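PDB 1Q6W: monoamine oxidase regulatory protein, putative from Archaeoglobus fulgidus, which is of unknown function but adopts the hot dog fold of the MaoC-like family, whose members include enoyl-CoA hydratases, so it may act on a thioester substrate. Local coordinates for residues P48-V53 and K63-G68; G77-V82 and A115-V120; Y134-K139 and L147-S152. One frame throughout, in Å; residues are numbered along the deposited sequence.

In the fold
The three contacts follow one another along the chain, each closing before the next opens, and together they run from the loop region to the core of a hot dog fold. Contact 1 ties the short helix 48-51 to the lead-in of helix 68-84, peripherally, about 20 Å from the centre of the chain. Contact 2 sets that same long helix against strand 112-126, and contact 3 pairs strands 129-139 and 145-156. The last two lie near the middle of the chain, their centres about 8 Å apart, and share one antiparallel sheet. Contacts 2 and 3 thus build the helix-on-sheet core, while contact 1 holds the loop region at the start of the central helix.

Contact 1 of 3, residues P48-V53 and K63-G68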
loop_
_atom_site.group_PDB
_atom_site.type_symbol
_atom_site.label_atom_id
_atom_site.label_comp_id
_atom_site.label_asym_id
_atom_site.label_seq_id
_atom_site.Cartn_x
_atom_site.Cartn_y
_atom_site.Cartn_z
ATOM N N PRO A 48 15.066 6.397 7.824
ATOM C CA PRO A 48 16.237 5.762 8.436
ATOM C C PRO A 48 16.095 4.356 9.009
ATOM O O PRO A 48 17.077 3.627 9.057
ATOM C CB PRO A 48 16.690 6.795 9.464
ATOM C CG PRO A 48 15.402 7.491 9.831
ATOM C CD PRO A 48 14.728 7.659 8.509
ATOM N N LEU A 49 14.898 3.961 9.441
ATOM C CA LEU A 49 14.716 2.611 9.987
ATOM C C LEU A 49 14.944 1.577 8.874
ATOM O O LEU A 49 15.307 0.422 9.128
ATOM C CB LEU A 49 13.297 2.441 10.545
ATOM C CG LEU A 49 13.075 1.423 11.679
ATOM C CD1 LEU A 49 11.612 1.029 11.694
ATOM C CD2 LEU A 49 13.938 0.180 11.521
ATOM N N HIS A 50 14.727 2.004 7.634
ATOM C CA HIS A 50 14.878 1.120 6.496
ATOM C C HIS A 50 16.202 1.296 5.761
ATOM O O HIS A 50 16.745 0.335 5.225
ATOM C CB HIS A 50 13.749 1.351 5.486
ATOM C CG HIS A 50 12.384 1.368 6.086
ATOM N ND1 HIS A 50 11.862 0.301 6.780
ATOM C CD2 HIS A 50 11.430 2.325 6.094
ATOM C CE1 HIS A 50 10.644 0.602 7.193
ATOM N NE2 HIS A 50 10.359 1.827 6.788
ATOM N N THR A 51 16.735 2.512 5.739
ATOM C CA THR A 51 17.951 2.740 4.981
ATOM C C THR A 51 19.138 3.392 5.676
ATOM O O THR A 51 20.050 3.898 5.017
ATOM C CB THR A 51 17.621 3.538 3.702
ATOM O OG1 THR A 51 16.917 4.732 4.052
ATOM C CG2 THR A 51 16.740 2.713 2.784
ATOM N N ASP A 52 19.136 3.390 7.003
ATOM C CA ASP A 52 20.251 3.952 7.760
ATOM C C ASP A 52 20.710 2.914 8.783
ATOM O O ASP A 52 20.116 2.783 9.853
ATOM C CB ASP A 52 19.832 5.212 8.495
ATOM C CG ASP A 52 21.004 5.907 9.155
ATOM O OD1 ASP A 52 21.897 5.201 9.670
ATOM O OD2 ASP A 52 21.028 7.157 9.167
ATOM N N VAL A 53 21.763 2.174 8.449
ATOM C CA VAL A 53 22.278 1.136 9.329
ATOM C C VAL A 53 22.554 1.636 10.751
ATOM O O VAL A 53 22.225 0.966 11.729
ATOM C CB VAL A 53 23.549 0.522 8.726
ATOM C CG1 VAL A 53 24.277 -0.289 9.742
ATOM C CG2 VAL A 53 23.167 -0.357 7.568
ATOM N N LYS A 63 18.107 -4.102 13.860
ATOM C CA LYS A 63 18.551 -4.228 12.471
ATOM C C LYS A 63 17.561 -3.434 11.627
ATOM O O LYS A 63 16.521 -2.996 12.113
ATOM C CB LYS A 63 18.509 -5.693 12.003
ATOM C CG LYS A 63 19.373 -6.660 12.761
ATOM C CD LYS A 63 20.855 -6.505 12.386
ATOM C CE LYS A 63 21.730 -7.569 13.084
ATOM N NZ LYS A 63 23.167 -7.461 12.719
ATOM N N PRO A 64 17.885 -3.217 10.352
ATOM C CA PRO A 64 16.937 -2.467 9.525
ATOM C C PRO A 64 15.851 -3.427 9.086
ATOM O O PRO A 64 16.093 -4.628 9.046
ATOM C CB PRO A 64 17.804 -1.960 8.373
ATOM C CG PRO A 64 18.917 -2.939 8.309
ATOM C CD PRO A 64 19.223 -3.254 9.742
ATOM N N ILE A 65 14.659 -2.910 8.784
ATOM C CA ILE A 65 13.535 -3.747 8.363
ATOM C C ILE A 65 12.842 -3.238 7.089
ATOM O O ILE A 65 12.973 -2.072 6.701
ATOM C CB ILE A 65 12.458 -3.853 9.478
ATOM C CG1 ILE A 65 11.831 -2.481 9.759
ATOM C CG2 ILE A 65 13.069 -4.388 10.741
ATOM C CD1 ILE A 65 10.634 -2.536 10.744
ATOM N N ALA A 66 12.080 -4.120 6.451
ATOM C CA ALA A 66 11.379 -3.753 5.233
ATOM C C ALA A 66 10.251 -2.780 5.509
ATOM O O ALA A 66 9.728 -2.740 6.607
ATOM C CB ALA A 66 10.830 -4.999 4.556
ATOM N N GLN A 67 9.879 -1.993 4.506
ATOM C CA GLN A 67 8.798 -1.050 4.671
ATOM C C GLN A 67 7.496 -1.829 4.665
ATOM O O GLN A 67 7.350 -2.783 3.907
ATOM C CB GLN A 67 8.791 -0.026 3.537
ATOM C CG GLN A 67 10.085 0.740 3.390
ATOM C CD GLN A 67 11.066 0.071 2.416
ATOM O OE1 GLN A 67 11.186 -1.166 2.388
ATOM N NE2 GLN A 67 11.786 0.889 1.630
ATOM N N GLY A 68 6.544 -1.432 5.508
ATOM C CA GLY A 68 5.263 -2.117 5.533
ATOM C C GLY A 68 4.566 -2.034 4.192
ATOM O O GLY A 68 3.975 -3.019 3.756
#
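His50 turns one face of its imidazole to the aliphatic part of Gln67, whose CG sits over the centre of the ring, 3.5 Å from the ring centroid, in a CH-pi contact. His50 CG is anti to the carbonyl carbon (chi1 -49°), which turns the ring toward segment 63-68. The ring edge does different work: His50 ND1 donates to Ile65 O at 2.6 Å, the acceptor lying near the ring plane while the donor stands above the plane of the carbonyl. Bond and face contact together probably restrict the rotation of the imidazole. An alanine in place of His50 would probably leave Ile65 O without this donor and open a gap beside Gln67 CG.

Ile65 N reaches Leu49 O at 3.4 Å in a weak hydrogen bond, and Pro64 CA makes a C-H contact to the same oxygen. Beyond them Leu49 and Ile65 cross obliquely, bringing Leu49 CD1 to 3.8 Å from Ile65 CD1. The amide of Gln67 has another partner, its NE2 donating to Ile36 O. The Asp-x-x-Pro-x-His run ending at His50 resembles the hydratase motif of MaoC-like relatives. The contact joins helix 48-51 to the extended segment leading into helix 68-84, with helix 33-43 packing on Ala66 and Gln67, helix 53-57 touching Pro64, and Val89 of the second subunit lying on Pro48.

Contact 2 of 3, residues G77-V82 and A115-V120; sequences GMVDQV and ASAEVV
Helix 77-82 passes over strand 115-120 with a closest approach of 8.0 Å between the axes and an angle of 62° between their N-to-C directions; the backbones come nearest at Val79 and Ser116, whose CA atoms are 6.6 Å apart. The contact is apolar. Val79 points at the strand, and both its methyl groups lie near Ala117 CB: CG1, anti to the backbone N (chi1 158°), at 3.8 Å and CG2 at 4.1 Å. Val79 CG2 also reaches toward Ala115 CB. Both alanines face the helix, and their small side chains probably allow it to approach the strand, whereas Ser116 between them points away. One residue earlier on the helix, the selenomethionine Met78 brings its CG to 4.2 Å from Ala115 CB; this side chain is poorly ordered, so the placing of its end is less certain.

Ile24 of the adjacent strand 23-30 and Tyr151 of strand 145-156, two strands away on the other side, also pack on Val79. Farther round the helix, Asp80 and Gln81 pack on Phe47 and Ala44 of the second subunit. A long central helix laid across a curved antiparallel sheet, the sausage within its bun, is the hallmark of the hot dog fold.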
loop_
_atom_site.group_PDB
_atom_site.type_symbol
_atom_site.label_atom_id
_atom_site.label_comp_id
_atom_site.label_asym_id
_atom_site.label_seq_id
_atom_site.Cartn_x
_atom_site.Cartn_y
_atom_site.Cartn_z
ATOM N N GLY A 77 0.924 -8.518 -4.873
ATOM C CA GLY A 77 1.515 -8.879 -6.134
ATOM C C GLY A 77 1.628 -10.359 -6.360
ATOM O O GLY A 77 1.234 -10.841 -7.413
HETATM N N MSE A 78 2.161 -11.098 -5.399
HETATM C CA MSE A 78 2.307 -12.520 -5.623
HETATM C C MSE A 78 0.967 -13.248 -5.658
HETATM O O MSE A 78 0.860 -14.343 -6.212
HETATM C CB MSE A 78 3.281 -13.143 -4.613
HETATM C CG MSE A 78 2.973 -12.906 -3.149
HETATM SE SE MSE A 78 4.386 -13.595 -1.985
HETATM C CE MSE A 78 4.895 -11.967 -1.100
ATOM N N VAL A 79 -0.065 -12.627 -5.101
ATOM C CA VAL A 79 -1.400 -13.225 -5.109
ATOM C C VAL A 79 -2.029 -13.001 -6.473
ATOM O O VAL A 79 -2.648 -13.903 -7.035
ATOM C CB VAL A 79 -2.320 -12.595 -4.011
ATOM C CG1 VAL A 79 -3.782 -12.785 -4.356
ATOM C CG2 VAL A 79 -2.028 -13.260 -2.664
ATOM N N ASP A 80 -1.865 -11.789 -7.001
ATOM C CA ASP A 80 -2.415 -11.451 -8.302
ATOM C C ASP A 80 -1.735 -12.264 -9.403
ATOM O O ASP A 80 -2.356 -12.620 -10.404
ATOM C CB ASP A 80 -2.253 -9.961 -8.577
ATOM C CG ASP A 80 -3.160 -9.478 -9.693
ATOM O OD1 ASP A 80 -4.393 -9.647 -9.583
ATOM O OD2 ASP A 80 -2.646 -8.926 -10.685
ATOM N N GLN A 81 -0.458 -12.570 -9.206
ATOM C CA GLN A 81 0.292 -13.350 -10.175
ATOM C C GLN A 81 -0.386 -14.700 -10.431
ATOM O O GLN A 81 -0.382 -15.190 -11.553
ATOM C CB GLN A 81 1.717 -13.556 -9.675
ATOM C CG GLN A 81 2.716 -13.820 -10.776
ATOM C CD GLN A 81 4.143 -13.800 -10.267
ATOM O OE1 GLN A 81 4.531 -12.904 -9.524
ATOM N NE2 GLN A 81 4.933 -14.787 -10.668
ATOM N N VAL A 82 -0.967 -15.291 -9.390
ATOM C CA VAL A 82 -1.651 -16.568 -9.535
ATOM C C VAL A 82 -2.955 -16.412 -10.327
ATOM O O VAL A 82 -3.278 -17.237 -11.188
ATOM C CB VAL A 82 -1.980 -17.190 -8.173
ATOM C CG1 VAL A 82 -2.822 -18.421 -8.356
ATOM C CG2 VAL A 82 -0.703 -17.550 -7.454
ATOM N N ALA A 115 2.297 -14.957 0.979
ATOM C CA ALA A 115 0.987 -14.384 1.175
ATOM C C ALA A 115 -0.117 -15.283 0.668
ATOM O O ALA A 115 0.077 -16.069 -0.255
ATOM C CB ALA A 115 0.910 -13.040 0.476
ATOM N N SER A 116 -1.283 -15.149 1.280
ATOM C CA SER A 116 -2.443 -15.915 0.879
ATOM C C SER A 116 -3.641 -14.985 0.942
ATOM O O SER A 116 -3.685 -14.078 1.782
ATOM C CB SER A 116 -2.653 -17.104 1.823
ATOM O OG SER A 116 -2.918 -16.679 3.150
ATOM N N ALA A 117 -4.594 -15.194 0.042
ATOM C CA ALA A 117 -5.802 -14.397 0.036
ATOM C C ALA A 117 -7.021 -15.337 0.086
ATOM O O ALA A 117 -7.039 -16.384 -0.571
ATOM C CB ALA A 117 -5.842 -13.547 -1.195
ATOM N N GLU A 118 -8.030 -14.967 0.863
ATOM C CA GLU A 118 -9.222 -15.795 0.970
ATOM C C GLU A 118 -10.473 -14.948 0.780
ATOM O O GLU A 118 -10.568 -13.852 1.323
ATOM C CB GLU A 118 -9.256 -16.483 2.330
ATOM C CG GLU A 118 -10.438 -17.382 2.530
ATOM C CD GLU A 118 -10.448 -18.009 3.902
ATOM O OE1 GLU A 118 -11.382 -18.798 4.188
ATOM O OE2 GLU A 118 -9.518 -17.714 4.692
ATOM N N VAL A 119 -11.424 -15.442 -0.007
ATOM C CA VAL A 119 -12.651 -14.695 -0.221
ATOM C C VAL A 119 -13.476 -14.766 1.050
ATOM O O VAL A 119 -13.812 -15.861 1.523
ATOM C CB VAL A 119 -13.486 -15.274 -1.375
ATOM C CG1 VAL A 119 -14.788 -14.464 -1.533
ATOM C CG2 VAL A 119 -12.654 -15.281 -2.663
ATOM N N VAL A 120 -13.808 -13.603 1.603
ATOM C CA VAL A 120 -14.576 -13.561 2.833
ATOM C C VAL A 120 -15.916 -12.855 2.717
ATOM O O VAL A 120 -16.751 -12.966 3.602
ATOM C CB VAL A 120 -13.769 -12.896 3.962
ATOM C CG1 VAL A 120 -12.499 -13.696 4.218
ATOM C CG2 VAL A 120 -13.470 -11.434 3.612
#

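Contact 3 of 3, residues Y134-K139 and L147-S152; sequences YKLEVK and LTALYS
Different chi1 rotamers bring Tyr134 and Tyr151 together. In Tyr151 CG falls between the backbone N and the carbonyl carbon (69°), which carries the ring to where Tyr134 CB lies over one face, offset toward the rim and 3.5 Å from Tyr151 CZ, in a CH-pi contact. In Tyr134 CG is anti to the carbonyl carbon (-57°), and its ring ends up nearly parallel to that of Tyr151, 12° apart, yet slid so far that the two barely overlap. Leu136 CB comes to the edge of the Tyr151 ring at 3.9 Å from CE2. On this same face of the sheet Val138 CG2 meets Leu147 CD2 at 3.8 Å.

The strands are aligned as five antiparallel pairs, three of them hydrogen-bonded: Tyr134 with Tyr151, Leu136 with Ala149 and Val138 with Leu147. Tyr134 N reaches Tyr151 O at 2.7 Å. On the other face Leu150 CD1 reaches Lys135 CA and CG, and Lys135 NZ lies 3.0 Å from Glu137 OE2 in a salt bridge within one strand. Leu72, Ala75 and Leu76 of helix 68-84 pack on the face bearing Leu136 and Val138. This beta hairpin belongs to the antiparallel sheet that, in a hot dog fold, wraps round the central helix.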
loop_
_atom_site.group_PDB
_atom_site.type_symbol
_atom_site.label_atom_id
_atom_site.label_comp_id
_atom_site.label_asym_id
_atom_site.label_seq_id
_atom_site.Cartn_x
_atom_site.Cartn_y
_atom_site.Cartn_z
ATOM N N TYR A 134 -11.545 -9.745 0.059
ATOM C CA TYR A 134 -10.567 -10.778 0.363
ATOM C C TYR A 134 -9.843 -10.506 1.656
ATOM O O TYR A 134 -9.633 -9.356 2.033
ATOM C CB TYR A 134 -9.523 -10.880 -0.760
ATOM C CG TYR A 134 -10.094 -11.156 -2.129
ATOM C CD1 TYR A 134 -10.719 -10.147 -2.869
ATOM C CD2 TYR A 134 -10.005 -12.434 -2.699
ATOM C CE1 TYR A 134 -11.241 -10.410 -4.148
ATOM C CE2 TYR A 134 -10.517 -12.705 -3.958
ATOM C CZ TYR A 134 -11.132 -11.696 -4.680
ATOM O OH TYR A 134 -11.636 -11.987 -5.940
ATOM N N LYS A 135 -9.453 -11.573 2.333
ATOM C CA LYS A 135 -8.693 -11.444 3.559
ATOM C C LYS A 135 -7.267 -11.810 3.170
ATOM O O LYS A 135 -7.018 -12.904 2.669
ATOM C CB LYS A 135 -9.202 -12.409 4.629
ATOM C CG LYS A 135 -8.544 -12.211 5.977
ATOM C CD LYS A 135 -9.072 -13.209 7.000
ATOM C CE LYS A 135 -8.615 -12.863 8.421
ATOM N NZ LYS A 135 -7.128 -12.848 8.569
ATOM N N LEU A 136 -6.335 -10.888 3.372
ATOM C CA LEU A 136 -4.951 -11.136 3.034
ATOM C C LEU A 136 -4.139 -11.506 4.264
ATOM O O LEU A 136 -4.266 -10.882 5.324
ATOM C CB LEU A 136 -4.345 -9.895 2.380
ATOM C CG LEU A 136 -2.873 -9.988 1.984
ATOM C CD1 LEU A 136 -2.693 -11.082 0.950
ATOM C CD2 LEU A 136 -2.415 -8.669 1.413
ATOM N N GLU A 137 -3.300 -12.525 4.121
ATOM C CA GLU A 137 -2.440 -12.970 5.209
ATOM C C GLU A 137 -1.034 -13.188 4.692
ATOM O O GLU A 137 -0.832 -13.856 3.684
ATOM C CB GLU A 137 -2.968 -14.261 5.816
ATOM C CG GLU A 137 -3.777 -14.047 7.062
ATOM C CD GLU A 137 -4.335 -15.333 7.622
ATOM O OE1 GLU A 137 -3.593 -16.344 7.678
ATOM O OE2 GLU A 137 -5.522 -15.329 8.016
ATOM N N VAL A 138 -0.065 -12.606 5.383
ATOM C CA VAL A 138 1.332 -12.734 5.001
ATOM C C VAL A 138 2.111 -13.381 6.152
ATOM O O VAL A 138 2.073 -12.882 7.278
ATOM C CB VAL A 138 1.934 -11.350 4.681
ATOM C CG1 VAL A 138 3.325 -11.509 4.093
ATOM C CG2 VAL A 138 1.054 -10.613 3.725
ATOM N N LYS A 139 2.800 -14.489 5.869
ATOM C CA LYS A 139 3.573 -15.200 6.896
ATOM C C LYS A 139 5.038 -15.320 6.498
ATOM O O LYS A 139 5.344 -15.359 5.307
ATOM C CB LYS A 139 3.015 -16.615 7.128
ATOM C CG LYS A 139 1.601 -16.663 7.705
ATOM C CD LYS A 139 1.130 -18.106 7.828
ATOM C CE LYS A 139 -0.299 -18.213 8.356
ATOM N NZ LYS A 139 -0.799 -19.614 8.257
ATOM N N LEU A 147 1.805 -9.739 8.501
ATOM C CA LEU A 147 0.890 -8.705 8.050
ATOM C C LEU A 147 -0.470 -9.286 7.721
ATOM O O LEU A 147 -0.580 -10.420 7.268
ATOM C CB LEU A 147 1.473 -7.991 6.819
ATOM C CG LEU A 147 0.674 -6.877 6.127
ATOM C CD1 LEU A 147 1.636 -5.974 5.387
ATOM C CD2 LEU A 147 -0.367 -7.449 5.171
ATOM N N THR A 148 -1.505 -8.493 7.947
ATOM C CA THR A 148 -2.853 -8.933 7.662
ATOM C C THR A 148 -3.608 -7.761 7.049
ATOM O O THR A 148 -3.340 -6.608 7.381
ATOM C CB THR A 148 -3.565 -9.415 8.958
ATOM O OG1 THR A 148 -4.749 -10.135 8.612
ATOM C CG2 THR A 148 -3.946 -8.235 9.841
ATOM N N ALA A 149 -4.533 -8.049 6.140
ATOM C CA ALA A 149 -5.296 -6.986 5.510
ATOM C C ALA A 149 -6.603 -7.450 4.877
ATOM O O ALA A 149 -6.826 -8.641 4.617
ATOM C CB ALA A 149 -4.447 -6.274 4.463
ATOM N N LEU A 150 -7.468 -6.472 4.636
ATOM C CA LEU A 150 -8.763 -6.704 4.027
ATOM C C LEU A 150 -8.844 -5.785 2.804
ATOM O O LEU A 150 -8.713 -4.569 2.927
ATOM C CB LEU A 150 -9.853 -6.352 5.033
ATOM C CG LEU A 150 -10.945 -7.367 5.339
ATOM C CD1 LEU A 150 -10.365 -8.751 5.550
ATOM C CD2 LEU A 150 -11.672 -6.890 6.568
ATOM N N TYR A 151 -9.025 -6.362 1.621
ATOM C CA TYR A 151 -9.124 -5.547 0.415
ATOM C C TYR A 151 -10.272 -6.047 -0.443
ATOM O O TYR A 151 -10.712 -7.195 -0.295
ATOM C CB TYR A 151 -7.801 -5.579 -0.365
ATOM C CG TYR A 151 -7.439 -6.908 -1.005
ATOM C CD1 TYR A 151 -7.760 -7.164 -2.341
ATOM C CD2 TYR A 151 -6.751 -7.896 -0.287
ATOM C CE1 TYR A 151 -7.409 -8.360 -2.947
ATOM C CE2 TYR A 151 -6.391 -9.099 -0.892
ATOM C CZ TYR A 151 -6.722 -9.327 -2.224
ATOM O OH TYR A 151 -6.370 -10.509 -2.836
ATOM N N SER A 152 -10.771 -5.195 -1.329
ATOM C CA SER A 152 -11.885 -5.603 -2.175
ATOM C C SER A 152 -11.767 -5.150 -3.619
ATOM O O SER A 152 -11.223 -4.086 -3.911
ATOM C CB SER A 152 -13.180 -5.083 -1.590
ATOM O OG SER A 152 -13.071 -3.691 -1.421
#